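Local structure of xylulokinase (Brucella ovis, 5VM1) at residues 338-343 / 379-384; 97-102 / 162-167; 122-127 / 199-204; 249-254 / 258-263. The protein probably phosphorylates D-xylulose to D-xylulose 5-phosphate at the expense of ATP, as a member of the FGGY family of carbohydrate kinases. All blocks are in the same frame, centred on the assembly; numbering follows the deposited sequence.

Contact 1 of 4, residues 338-343 / 379-384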
loop_
_atom_site.group_PDB
_atom_site.type_symbol
_atom_site.label_atom_id
_atom_site.label_comp_id
_atom_site.label_asym_id
_atom_site.label_seq_id
_atom_site.Cartn_x
_atom_site.Cartn_y
_atom_site.Cartn_z
ATOM N N PHE A 338 21.740 8.596 11.468
ATOM C CA PHE A 338 20.358 8.995 11.731
ATOM C C PHE A 338 19.491 7.743 11.863
ATOM O O PHE A 338 19.497 6.878 10.978
ATOM C CB PHE A 338 19.829 9.910 10.627
ATOM C CG PHE A 338 18.405 10.330 10.804
ATOM C CD1 PHE A 338 18.046 11.241 11.773
ATOM C CD2 PHE A 338 17.423 9.824 9.993
ATOM C CE1 PHE A 338 16.725 11.637 11.936
ATOM C CE2 PHE A 338 16.105 10.214 10.146
ATOM C CZ PHE A 338 15.760 11.122 11.115
ATOM N N LEU A 339 18.823 7.602 13.005
ATOM C CA LEU A 339 17.778 6.595 13.144
ATOM C C LEU A 339 16.423 7.221 12.817
ATOM O O LEU A 339 16.003 8.145 13.525
ATOM C CB LEU A 339 17.756 6.028 14.549
ATOM C CG LEU A 339 18.838 5.101 15.064
ATOM C CD1 LEU A 339 18.236 4.424 16.277
ATOM C CD2 LEU A 339 19.271 4.078 14.055
ATOM N N PRO A 340 15.705 6.762 11.773
ATOM C CA PRO A 340 14.487 7.472 11.339
ATOM C C PRO A 340 13.218 7.104 12.102
ATOM O O PRO A 340 12.128 7.114 11.525
ATOM C CB PRO A 340 14.366 7.075 9.863
ATOM C CG PRO A 340 14.997 5.738 9.786
ATOM C CD PRO A 340 16.079 5.681 10.838
ATOM N N TYR A 341 13.336 6.758 13.381
ATOM C CA TYR A 341 12.216 6.217 14.152
ATOM C C TYR A 341 11.380 7.314 14.803
ATOM O O TYR A 341 10.998 7.184 15.981
ATOM C CB TYR A 341 12.734 5.239 15.203
ATOM C CG TYR A 341 13.636 4.138 14.663
ATOM C CD1 TYR A 341 13.430 3.598 13.383
ATOM C CD2 TYR A 341 14.707 3.637 15.428
ATOM C CE1 TYR A 341 14.264 2.596 12.874
ATOM C CE2 TYR A 341 15.535 2.611 14.943
ATOM C CZ TYR A 341 15.307 2.099 13.662
ATOM O OH TYR A 341 16.105 1.086 13.155
ATOM N N LEU A 342 11.065 8.390 14.065
ATOM C CA LEU A 342 10.321 9.521 14.630
ATOM C C LEU A 342 8.939 9.129 15.144
ATOM O O LEU A 342 8.392 9.827 16.012
ATOM C CB LEU A 342 10.158 10.623 13.581
ATOM C CG LEU A 342 11.485 11.115 12.994
ATOM C CD1 LEU A 342 11.198 11.908 11.761
ATOM C CD2 LEU A 342 12.290 11.924 13.989
ATOM N N SER A 343 8.381 8.013 14.646
ATOM C CA SER A 343 7.057 7.521 15.009
ATOM C C SER A 343 7.122 6.107 15.540
ATOM O O SER A 343 6.163 5.350 15.377
ATOM C CB SER A 343 6.100 7.548 13.821
ATOM O OG SER A 343 6.064 8.822 13.218
ATOM N N ALA A 379 18.011 4.633 4.087
ATOM C CA ALA A 379 18.552 3.530 3.291
ATOM C C ALA A 379 18.854 2.315 4.168
ATOM O O ALA A 379 18.505 1.184 3.808
ATOM C CB ALA A 379 19.812 3.976 2.555
ATOM N N PHE A 380 19.466 2.539 5.344
ATOM C CA PHE A 380 19.763 1.443 6.266
ATOM C C PHE A 380 18.497 0.776 6.804
ATOM O O PHE A 380 18.452 -0.456 6.944
ATOM C CB PHE A 380 20.623 1.957 7.424
ATOM C CG PHE A 380 21.967 2.407 7.005
ATOM C CD1 PHE A 380 22.634 1.728 6.016
ATOM C CD2 PHE A 380 22.561 3.527 7.571
ATOM C CE1 PHE A 380 23.883 2.137 5.598
ATOM C CE2 PHE A 380 23.803 3.950 7.155
ATOM C CZ PHE A 380 24.466 3.258 6.163
ATOM N N ALA A 381 17.448 1.552 7.070
ATOM C CA ALA A 381 16.169 0.941 7.436
ATOM C C ALA A 381 15.641 0.054 6.315
ATOM O O ALA A 381 15.124 -1.034 6.572
ATOM C CB ALA A 381 15.140 2.014 7.779
ATOM N N ILE A 382 15.751 0.504 5.063
ATOM C CA ILE A 382 15.380 -0.363 3.945
ATOM C C ILE A 382 16.226 -1.637 3.952
ATOM O O ILE A 382 15.718 -2.733 3.721
ATOM C CB ILE A 382 15.519 0.394 2.609
ATOM C CG1 ILE A 382 14.550 1.573 2.548
ATOM C CG2 ILE A 382 15.242 -0.542 1.434
ATOM C CD1 ILE A 382 14.805 2.473 1.409
ATOM N N ARG A 383 17.518 -1.523 4.237
ATOM C CA ARG A 383 18.351 -2.721 4.307
ATOM C C ARG A 383 17.935 -3.616 5.473
ATOM O O ARG A 383 18.017 -4.847 5.380
ATOM C CB ARG A 383 19.836 -2.319 4.344
ATOM C CG ARG A 383 20.687 -2.945 5.367
ATOM C CD ARG A 383 21.726 -3.837 4.779
ATOM N NE ARG A 383 23.018 -3.217 4.458
ATOM C CZ ARG A 383 24.185 -3.855 4.613
ATOM N NH1 ARG A 383 25.338 -3.272 4.287
ATOM N NH2 ARG A 383 24.198 -5.085 5.128
ATOM N N ASP A 384 17.507 -3.021 6.587
ATOM C CA ASP A 384 16.892 -3.822 7.637
ATOM C C ASP A 384 15.634 -4.529 7.131
ATOM O O ASP A 384 15.364 -5.686 7.493
ATOM C CB ASP A 384 16.585 -2.968 8.874
ATOM C CG ASP A 384 17.733 -2.942 9.854
ATOM O OD1 ASP A 384 18.623 -3.827 9.746
ATOM O OD2 ASP A 384 17.723 -2.092 10.779
HETATM O O HOH W 1 15.913 0.142 10.885
#

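Contact 2 of 4, residues 97-102 / 162-167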
loop_
_atom_site.group_PDB
_atom_site.type_symbol
_atom_site.label_atom_id
_atom_site.label_comp_id
_atom_site.label_asym_id
_atom_site.label_seq_id
_atom_site.Cartn_x
_atom_site.Cartn_y
_atom_site.Cartn_z
ATOM N N ASP A 97 -28.350 -2.279 2.862
ATOM C CA ASP A 97 -27.138 -1.699 2.303
ATOM C C ASP A 97 -26.928 -0.239 2.675
ATOM O O ASP A 97 -26.097 0.433 2.037
ATOM C CB ASP A 97 -27.110 -1.811 0.785
ATOM C CG ASP A 97 -27.015 -3.224 0.328
ATOM O OD1 ASP A 97 -26.645 -4.089 1.148
ATOM O OD2 ASP A 97 -27.254 -3.461 -0.862
ATOM N N ARG A 98 -27.659 0.288 3.663
ATOM C CA ARG A 98 -27.407 1.648 4.131
ATOM C C ARG A 98 -26.143 1.705 4.996
ATOM O O ARG A 98 -25.851 0.783 5.773
ATOM C CB ARG A 98 -28.601 2.176 4.933
ATOM C CG ARG A 98 -29.788 2.566 4.094
ATOM C CD ARG A 98 -30.845 3.273 4.921
ATOM N NE ARG A 98 -31.997 2.416 5.209
ATOM C CZ ARG A 98 -32.301 1.943 6.418
ATOM N NH1 ARG A 98 -31.543 2.248 7.464
ATOM N NH2 ARG A 98 -33.369 1.176 6.583
ATOM N N VAL A 99 -25.415 2.816 4.887
ATOM C CA VAL A 99 -24.163 2.975 5.609
ATOM C C VAL A 99 -24.500 3.306 7.048
ATOM O O VAL A 99 -25.163 4.309 7.318
ATOM C CB VAL A 99 -23.288 4.071 4.991
ATOM C CG1 VAL A 99 -22.078 4.322 5.870
ATOM C CG2 VAL A 99 -22.828 3.646 3.603
ATOM N N LEU A 100 -24.056 2.455 7.969
ATOM C CA LEU A 100 -24.430 2.620 9.360
ATOM C C LEU A 100 -23.602 3.709 10.029
ATOM O O LEU A 100 -24.082 4.407 10.933
ATOM C CB LEU A 100 -24.257 1.300 10.093
ATOM C CG LEU A 100 -25.306 0.230 9.812
ATOM C CD1 LEU A 100 -24.727 -1.137 10.098
ATOM C CD2 LEU A 100 -26.514 0.476 10.651
ATOM N N ARG A 101 -22.356 3.853 9.623
ATOM C CA ARG A 101 -21.472 4.848 10.203
ATOM C C ARG A 101 -20.382 5.126 9.190
ATOM O O ARG A 101 -20.146 4.299 8.294
ATOM C CB ARG A 101 -20.875 4.344 11.523
ATOM C CG ARG A 101 -19.832 3.296 11.283
ATOM C CD ARG A 101 -19.081 2.971 12.511
ATOM N NE ARG A 101 -18.881 4.085 13.434
ATOM C CZ ARG A 101 -18.125 5.163 13.234
ATOM N NH1 ARG A 101 -17.477 5.376 12.098
ATOM N NH2 ARG A 101 -18.021 6.038 14.214
ATOM N N PRO A 102 -19.724 6.280 9.272
ATOM C CA PRO A 102 -18.634 6.543 8.328
ATOM C C PRO A 102 -17.581 5.442 8.369
ATOM O O PRO A 102 -17.363 4.782 9.391
ATOM C CB PRO A 102 -18.075 7.903 8.783
ATOM C CG PRO A 102 -18.827 8.263 10.001
ATOM C CD PRO A 102 -20.078 7.475 10.040
ATOM N N LYS A 162 -13.017 -0.152 -1.746
ATOM C CA LYS A 162 -13.193 -0.409 -3.172
ATOM C C LYS A 162 -14.357 -1.360 -3.418
ATOM O O LYS A 162 -14.962 -1.331 -4.496
ATOM C CB LYS A 162 -11.907 -0.946 -3.813
ATOM C CG LYS A 162 -11.715 -2.437 -3.718
ATOM C CD LYS A 162 -10.585 -2.885 -4.610
ATOM C CE LYS A 162 -10.468 -4.401 -4.618
ATOM N NZ LYS A 162 -10.849 -5.023 -3.306
ATOM N N ASP A 163 -14.653 -2.228 -2.443
ATOM C CA ASP A 163 -15.760 -3.161 -2.563
ATOM C C ASP A 163 -17.117 -2.489 -2.314
ATOM O O ASP A 163 -18.143 -3.005 -2.763
ATOM C CB ASP A 163 -15.522 -4.365 -1.645
ATOM C CG ASP A 163 -14.166 -5.080 -1.923
ATOM O OD1 ASP A 163 -13.728 -5.174 -3.100
ATOM O OD2 ASP A 163 -13.550 -5.586 -0.959
ATOM N N TYR A 164 -17.165 -1.389 -1.557
ATOM C CA TYR A 164 -18.392 -0.592 -1.520
ATOM C C TYR A 164 -18.621 0.094 -2.856
ATOM O O TYR A 164 -19.767 0.327 -3.272
ATOM C CB TYR A 164 -18.355 0.473 -0.418
ATOM C CG TYR A 164 -19.657 1.257 -0.337
ATOM C CD1 TYR A 164 -20.744 0.765 0.389
ATOM C CD2 TYR A 164 -19.815 2.460 -1.001
ATOM C CE1 TYR A 164 -21.948 1.465 0.461
ATOM C CE2 TYR A 164 -21.029 3.182 -0.934
ATOM C CZ TYR A 164 -22.088 2.676 -0.207
ATOM O OH TYR A 164 -23.285 3.367 -0.135
ATOM N N LEU A 165 -17.538 0.553 -3.471
ATOM C CA LEU A 165 -17.651 1.118 -4.797
ATOM C C LEU A 165 -18.148 0.062 -5.789
ATOM O O LEU A 165 -18.978 0.358 -6.658
ATOM C CB LEU A 165 -16.306 1.725 -5.187
ATOM C CG LEU A 165 -16.305 2.816 -6.263
ATOM C CD1 LEU A 165 -17.045 4.085 -5.846
ATOM C CD2 LEU A 165 -14.874 3.119 -6.625
ATOM N N ARG A 166 -17.676 -1.185 -5.653
ATOM C CA ARG A 166 -18.147 -2.261 -6.518
ATOM C C ARG A 166 -19.626 -2.545 -6.276
ATOM O O ARG A 166 -20.341 -2.965 -7.200
ATOM C CB ARG A 166 -17.311 -3.534 -6.317
ATOM C CG ARG A 166 -17.743 -4.731 -7.208
ATOM C CD ARG A 166 -17.586 -6.079 -6.514
ATOM N NE ARG A 166 -16.251 -6.195 -5.928
ATOM C CZ ARG A 166 -15.117 -6.350 -6.616
ATOM N NH1 ARG A 166 -13.963 -6.426 -5.959
ATOM N NH2 ARG A 166 -15.122 -6.439 -7.941
ATOM N N LEU A 167 -20.084 -2.382 -5.029
ATOM C CA LEU A 167 -21.496 -2.579 -4.724
ATOM C C LEU A 167 -22.343 -1.567 -5.467
ATOM O O LEU A 167 -23.398 -1.906 -6.011
ATOM C CB LEU A 167 -21.739 -2.448 -3.224
ATOM C CG LEU A 167 -23.182 -2.571 -2.736
ATOM C CD1 LEU A 167 -23.757 -3.952 -3.017
ATOM C CD2 LEU A 167 -23.269 -2.226 -1.267
#

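Contact 3 of 4, residues 122-127 / 199-204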
loop_
_atom_site.group_PDB
_atom_site.type_symbol
_atom_site.label_atom_id
_atom_site.label_comp_id
_atom_site.label_asym_id
_atom_site.label_seq_id
_atom_site.Cartn_x
_atom_site.Cartn_y
_atom_site.Cartn_z
ATOM N N PRO A 122 -2.968 -15.973 19.843
ATOM C CA PRO A 122 -2.081 -16.596 18.848
ATOM C C PRO A 122 -2.786 -17.074 17.574
ATOM O O PRO A 122 -2.097 -17.392 16.590
ATOM C CB PRO A 122 -1.452 -17.769 19.627
ATOM C CG PRO A 122 -2.339 -18.000 20.755
ATOM C CD PRO A 122 -2.888 -16.667 21.137
ATOM N N ALA A 123 -4.123 -17.127 17.552
ATOM C CA ALA A 123 -4.814 -17.554 16.341
ATOM C C ALA A 123 -4.614 -16.552 15.200
ATOM O O ALA A 123 -4.511 -16.941 14.029
ATOM C CB ALA A 123 -6.301 -17.751 16.640
ATOM N N PHE A 124 -4.507 -15.266 15.527
ATOM C CA PHE A 124 -4.481 -14.254 14.486
ATOM C C PHE A 124 -3.180 -14.267 13.686
ATOM O O PHE A 124 -3.214 -14.109 12.457
ATOM C CB PHE A 124 -4.758 -12.891 15.093
ATOM C CG PHE A 124 -6.205 -12.622 15.306
ATOM C CD1 PHE A 124 -6.992 -12.138 14.268
ATOM C CD2 PHE A 124 -6.794 -12.867 16.542
ATOM C CE1 PHE A 124 -8.339 -11.868 14.466
ATOM C CE2 PHE A 124 -8.135 -12.619 16.752
ATOM C CZ PHE A 124 -8.914 -12.108 15.707
ATOM N N ARG A 125 -2.012 -14.405 14.327
ATOM C CA ARG A 125 -0.842 -14.495 13.449
ATOM C C ARG A 125 -0.747 -15.839 12.762
ATOM O O ARG A 125 -0.195 -15.920 11.657
ATOM C CB ARG A 125 0.475 -14.216 14.147
ATOM C CG ARG A 125 0.851 -15.149 15.228
ATOM C CD ARG A 125 1.012 -14.276 16.416
ATOM N NE ARG A 125 0.514 -12.952 16.061
ATOM C CZ ARG A 125 1.281 -11.894 15.945
ATOM N NH1 ARG A 125 2.573 -12.015 16.171
ATOM N NH2 ARG A 125 0.740 -10.742 15.607
ATOM N N ALA A 126 -1.235 -16.901 13.409
ATOM C CA ALA A 126 -1.193 -18.212 12.785
ATOM C C ALA A 126 -2.090 -18.255 11.552
ATOM O O ALA A 126 -1.694 -18.783 10.506
ATOM C CB ALA A 126 -1.582 -19.268 13.803
ATOM N N ILE A 127 -3.277 -17.664 11.629
ATOM C CA ILE A 127 -4.215 -17.728 10.512
ATOM C C ILE A 127 -3.990 -16.591 9.509
ATOM O O ILE A 127 -4.059 -16.803 8.296
ATOM C CB ILE A 127 -5.663 -17.761 11.047
ATOM C CG1 ILE A 127 -5.852 -19.019 11.913
ATOM C CG2 ILE A 127 -6.660 -17.769 9.910
ATOM C CD1 ILE A 127 -7.265 -19.223 12.485
ATOM N N ALA A 199 -15.764 -15.273 14.322
ATOM C CA ALA A 199 -16.504 -15.453 15.568
ATOM C C ALA A 199 -15.895 -14.669 16.731
ATOM O O ALA A 199 -16.627 -14.186 17.606
ATOM C CB ALA A 199 -16.559 -16.929 15.918
ATOM N N LYS A 200 -14.565 -14.515 16.746
ATOM C CA LYS A 200 -13.870 -13.840 17.838
ATOM C C LYS A 200 -14.102 -12.332 17.835
ATOM O O LYS A 200 -13.848 -11.666 18.846
ATOM C CB LYS A 200 -12.364 -14.127 17.716
ATOM C CG LYS A 200 -12.009 -15.574 17.944
ATOM C CD LYS A 200 -10.525 -15.887 17.892
ATOM C CE LYS A 200 -10.260 -17.141 18.703
ATOM N NZ LYS A 200 -8.847 -17.523 18.726
ATOM N N THR A 201 -14.603 -11.779 16.738
ATOM C CA THR A 201 -14.922 -10.367 16.667
ATOM C C THR A 201 -16.419 -10.138 16.582
ATOM O O THR A 201 -16.852 -8.987 16.445
ATOM C CB THR A 201 -14.216 -9.722 15.475
ATOM O OG1 THR A 201 -14.819 -10.161 14.253
ATOM C CG2 THR A 201 -12.750 -10.176 15.472
ATOM N N GLY A 202 -17.209 -11.208 16.639
ATOM C CA GLY A 202 -18.644 -11.115 16.747
ATOM C C GLY A 202 -19.387 -11.151 15.443
ATOM O O GLY A 202 -20.526 -10.670 15.389
ATOM N N LEU A 203 -18.795 -11.710 14.393
ATOM C CA LEU A 203 -19.416 -11.722 13.084
ATOM C C LEU A 203 -19.374 -13.133 12.515
ATOM O O LEU A 203 -18.699 -14.032 13.028
ATOM C CB LEU A 203 -18.721 -10.754 12.123
ATOM C CG LEU A 203 -18.566 -9.276 12.462
ATOM C CD1 LEU A 203 -17.587 -8.666 11.472
ATOM C CD2 LEU A 203 -19.896 -8.572 12.428
ATOM N N GLY A 204 -20.105 -13.322 11.417
ATOM C CA GLY A 204 -20.140 -14.582 10.722
ATOM C C GLY A 204 -19.729 -14.343 9.285
ATOM O O GLY A 204 -19.593 -13.203 8.848
#

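Contact 4 of 4, residues 249-254 / 258-263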
loop_
_atom_site.group_PDB
_atom_site.type_symbol
_atom_site.label_atom_id
_atom_site.label_comp_id
_atom_site.label_asym_id
_atom_site.label_seq_id
_atom_site.Cartn_x
_atom_site.Cartn_y
_atom_site.Cartn_z
ATOM N N CYS A 249 0.747 -4.508 -9.452
ATOM C CA CYS A 249 0.288 -4.916 -10.780
ATOM C C CYS A 249 0.573 -3.847 -11.816
ATOM O O CYS A 249 0.921 -4.160 -12.953
ATOM C CB CYS A 249 -1.208 -5.220 -10.782
ATOM S SG CYS A 249 -1.696 -6.739 -9.969
ATOM N N GLY A 250 0.443 -2.574 -11.442
ATOM C CA GLY A 250 0.809 -1.513 -12.366
ATOM C C GLY A 250 2.294 -1.488 -12.666
ATOM O O GLY A 250 2.703 -1.100 -13.761
ATOM N N MET A 251 3.115 -1.909 -11.711
ATOM C CA MET A 251 4.560 -1.855 -11.842
ATOM C C MET A 251 5.174 -3.116 -12.428
ATOM O O MET A 251 6.366 -3.102 -12.749
ATOM C CB MET A 251 5.196 -1.636 -10.476
ATOM C CG MET A 251 6.556 -1.010 -10.578
ATOM S SD MET A 251 6.274 0.734 -10.415
ATOM C CE MET A 251 5.485 0.624 -8.775
ATOM N N GLY A 252 4.405 -4.192 -12.590
ATOM C CA GLY A 252 4.966 -5.463 -13.006
ATOM C C GLY A 252 5.589 -6.270 -11.888
ATOM O O GLY A 252 6.315 -7.236 -12.167
ATOM N N THR A 253 5.331 -5.918 -10.631
ATOM C CA THR A 253 5.921 -6.635 -9.506
ATOM C C THR A 253 4.996 -7.778 -9.073
ATOM O O THR A 253 4.276 -7.702 -8.084
ATOM C CB THR A 253 6.191 -5.674 -8.364
ATOM O OG1 THR A 253 6.804 -4.502 -8.892
ATOM C CG2 THR A 253 7.115 -6.314 -7.376
ATOM N N VAL A 254 5.006 -8.847 -9.865
ATOM C CA VAL A 254 4.119 -9.978 -9.621
ATOM C C VAL A 254 4.867 -11.315 -9.636
ATOM O O VAL A 254 4.329 -12.337 -9.194
ATOM C CB VAL A 254 2.968 -9.972 -10.640
ATOM C CG1 VAL A 254 2.149 -8.722 -10.496
ATOM C CG2 VAL A 254 3.519 -10.055 -12.035
ATOM N N HIS A 258 10.753 -10.358 -7.381
ATOM C CA HIS A 258 10.635 -9.006 -7.898
ATOM C C HIS A 258 10.097 -8.081 -6.824
ATOM O O HIS A 258 9.142 -8.418 -6.116
ATOM C CB HIS A 258 9.731 -8.984 -9.123
ATOM C CG HIS A 258 10.392 -9.521 -10.351
ATOM N ND1 HIS A 258 10.562 -8.766 -11.493
ATOM C CD2 HIS A 258 10.942 -10.731 -10.611
ATOM C CE1 HIS A 258 11.186 -9.490 -12.405
ATOM N NE2 HIS A 258 11.425 -10.686 -11.895
ATOM N N ALA A 259 10.713 -6.906 -6.699
ATOM C CA ALA A 259 10.387 -6.014 -5.600
ATOM C C ALA A 259 10.409 -4.556 -6.038
ATOM O O ALA A 259 11.128 -4.162 -6.958
ATOM C CB ALA A 259 11.340 -6.232 -4.414
ATOM N N PHE A 260 9.587 -3.753 -5.371
ATOM C CA PHE A 260 9.696 -2.317 -5.490
ATOM C C PHE A 260 9.826 -1.701 -4.107
ATOM O O PHE A 260 9.263 -2.193 -3.126
ATOM C CB PHE A 260 8.512 -1.696 -6.258
ATOM C CG PHE A 260 7.210 -1.619 -5.481
ATOM C CD1 PHE A 260 7.034 -0.705 -4.450
ATOM C CD2 PHE A 260 6.111 -2.382 -5.871
ATOM C CE1 PHE A 260 5.823 -0.622 -3.762
ATOM C CE2 PHE A 260 4.892 -2.294 -5.204
ATOM C CZ PHE A 260 4.742 -1.411 -4.150
ATOM N N VAL A 261 10.551 -0.591 -4.047
ATOM C CA VAL A 261 10.666 0.214 -2.839
ATOM C C VAL A 261 10.035 1.569 -3.120
ATOM O O VAL A 261 10.335 2.209 -4.133
ATOM C CB VAL A 261 12.129 0.370 -2.373
ATOM C CG1 VAL A 261 13.020 0.933 -3.487
ATOM C CG2 VAL A 261 12.196 1.204 -1.082
ATOM N N SER A 262 9.157 1.985 -2.237
ATOM C CA SER A 262 8.406 3.225 -2.364
ATOM C C SER A 262 8.922 4.231 -1.337
ATOM O O SER A 262 8.785 4.019 -0.128
ATOM C CB SER A 262 6.923 2.953 -2.165
ATOM O OG SER A 262 6.221 4.168 -2.063
ATOM N N LEU A 263 9.533 5.313 -1.811
ATOM C CA LEU A 263 10.028 6.349 -0.911
ATOM C C LEU A 263 8.967 7.424 -0.741
ATOM O O LEU A 263 9.190 8.606 -0.994
ATOM C CB LEU A 263 11.331 6.945 -1.422
ATOM C CG LEU A 263 12.442 5.897 -1.451
ATOM C CD1 LEU A 263 13.646 6.452 -2.136
ATOM C CD2 LEU A 263 12.787 5.400 -0.064
#

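Contact 1 of 4, residues 338-343 / 379-384
With chi1 at -53°, Y341 holds its CG anti to its own carbonyl carbon, and the end of the phenol comes near the helix carrying D384, whose chi1 of -90° turns the carboxylate to a water that the phenol also meets. The two polar groups do not bond directly: Y341 OH and D384 OD2 stand 4.3 Å apart. The water bridges them, 2.5 Å from Y341 OH and 2.9 Å from D384 OD2, to which it donates. It sits at the edge of the tyrosine ring, in its plane. The other carboxylate oxygen, D384 OD1, is hydrogen-bonded to Y477 OH, so the acid is held from both oxygens in a buried setting.

Beside this bridge lies an apolar touch, with P340 CG 4.2 Å from A381 CB. The small methyl of A381 lets the proline ring come up to the helix, although the backbones stay well apart, with P340 CA and A381 CA separated by 7.8 Å. Here the chain leaving strand 337-339, one half of a two-stranded antiparallel sheet with 357-359, runs past the long helix 367-390 in the C-terminal FGGY region. Helix 470-488 packs on both: its Y480 touches P340, Y341 and A381. On the helix, A381 also touches I301 of strand 295-301, while D384 and Y341 both lean on Y349 from a nearby loop.

Contact 2 of 4, residues 97-102 / 162-167
D97 and L167 mark the closest backbone approach, with D97 CA 9.1 Å from L167 CA, so the loop 97-102 and the helix 162-167 meet through side chains alone. D97 has a positive phi of 66°, a left-handed backbone conformation, and points its CB toward the helix. The two side chains meet at a slant, D97 OD2 4.1 Å from L167 CD1, and the CD2 branch is almost as near. This is van der Waals contact; the polar partner of the acid is Y173, whose OH bonds D97 OD1.

The second touch is V99 on Y164. A chi1 of -177° sets the tyrosine ring anti to its backbone N and swings its end out to the valine, where V99 CG2 lies 3.8 Å from Y164 OH and 3.9 Å from Y164 CE1. The methyl comes at the phenol obliquely. In the N-terminal region of the actin-like FGGY kinase fold this ties the loop between strands 91-93 and 103-104 to helix 161-170 near the surface, with L93 packed against V99, Y164 and L167, and with P53 of helix 53-70 touching V99 and Y164.

Away from the loop, the same helix carries a salt-bridge network in which K162 NZ and R166 NH1 reach D163 OD1 from opposite faces of the carboxylate plane. R166 goes on to the carbonyls of A238 and G239, linking the helix to strand 236-242 of the six-stranded mixed sheet.

Contact 3 of 4, residues 122-127 / 199-204
F124 fills the buried side of this contact, its ring end meeting both K200 and T201. F124 CZ meets T201 CG2 at 4.3 Å, the methyl standing at the ring edge and near its plane, while K200 CD approaches obliquely at 4.2 Å from F124 CE2. Around this apolar part, L197 packs on F124 from helix 195-200 and V132 from a loop; V142 of helix 137-147 touches T201. The threonine hydroxyl turns to other partners: T201 OG1 is hydrogen-bonded to W185 NE1 and to the carbonyl of L198.

The other side, where A123 and K200 are only partly buried, faces solvent more. There K200, with CG anti to its carbonyl carbon (chi1 -67°) and the chain extended beyond it, runs its aliphatic part past the phenylalanine. The ammonium ends beside the A123 methyl; its polar partner is D121, through a salt bridge to OD2. D121 also takes the backbone N of A123 on its OD1, so one acid ties the backbone of A123 to the lysine.

Thus two short helices of the N-terminal FGGY region are joined by a buried phenylalanine and an outer charged bridge. K200 lies at the end of helix 195-200 and T201 follows it; G202, with positive phi and two bonds back into the last turn, makes a Schellman motif.

Contact 4 of 4, residues 249-254 / 258-263
The F260 ring has M251 CE over one face, offset toward the rim and 4.2 Å from F260 CD2, and T253 OG1 at its edge, in the plane. The threonine hydroxyl oxygen T253 OG1 is 3.8 Å from that same ring atom, F260 CD2. F270 of the neighbouring strand 267-273 also meets the F260 ring, the two planes only about 10° from parallel. The F260 side chain takes chi1 75°, with CG lodged between the backbone N and the carbonyl carbon, and this brings the ring toward the turn.

T253 divides its two branches. OG1 comes to the ring edge, with the two side chains crossing at about a right angle, whereas CG2, anti to the backbone N, lies beside the strand's beginning: T253 CG2 is 3.7 Å from A259 N and 4.1 Å from H258 CB.

These are the two arms of a tight helix-to-strand connection. The chain leaves helix 243-251 at G252, which has positive phi, and T253 is the centre of an inverse gamma turn in which V254 N weakly bonds G252 O. The chain thus passes from a helix that follows strand 236-242 of the six-stranded sheet into strand 259-263 of the seven-stranded one, consistent with the two-domain actin-like ATPase fold of FGGY kinases. D243, the predicted proton acceptor, sits at the other end of the same helix, its side chain about 9 Å from that of F260. A248, one turn back from M251, touches both T253 and F260.

In the fold
Contacts 1 and 4 are buried, contact 3 is partly so, and contact 2 lies near the surface. Contacts 1 and 4 adjoin: I382 of helix 367-390 packs its CD1 on V261 and L263 of strand 259-263, so the two contacts touch through this one isoleucine. Contacts 2 and 3 belong to the N-terminal region and their segments alternate along the chain, yet they stay about 9 Å apart at their nearest atoms; contact 1 lies on the opposite side of the chain's centre from contact 2. Contact 4 rests on aromatic and methyl packing. Contacts 1, 2 and 3 each include a charged side chain with a polar partner outside the segments; in contact 1 that acid is buried and also reached through water.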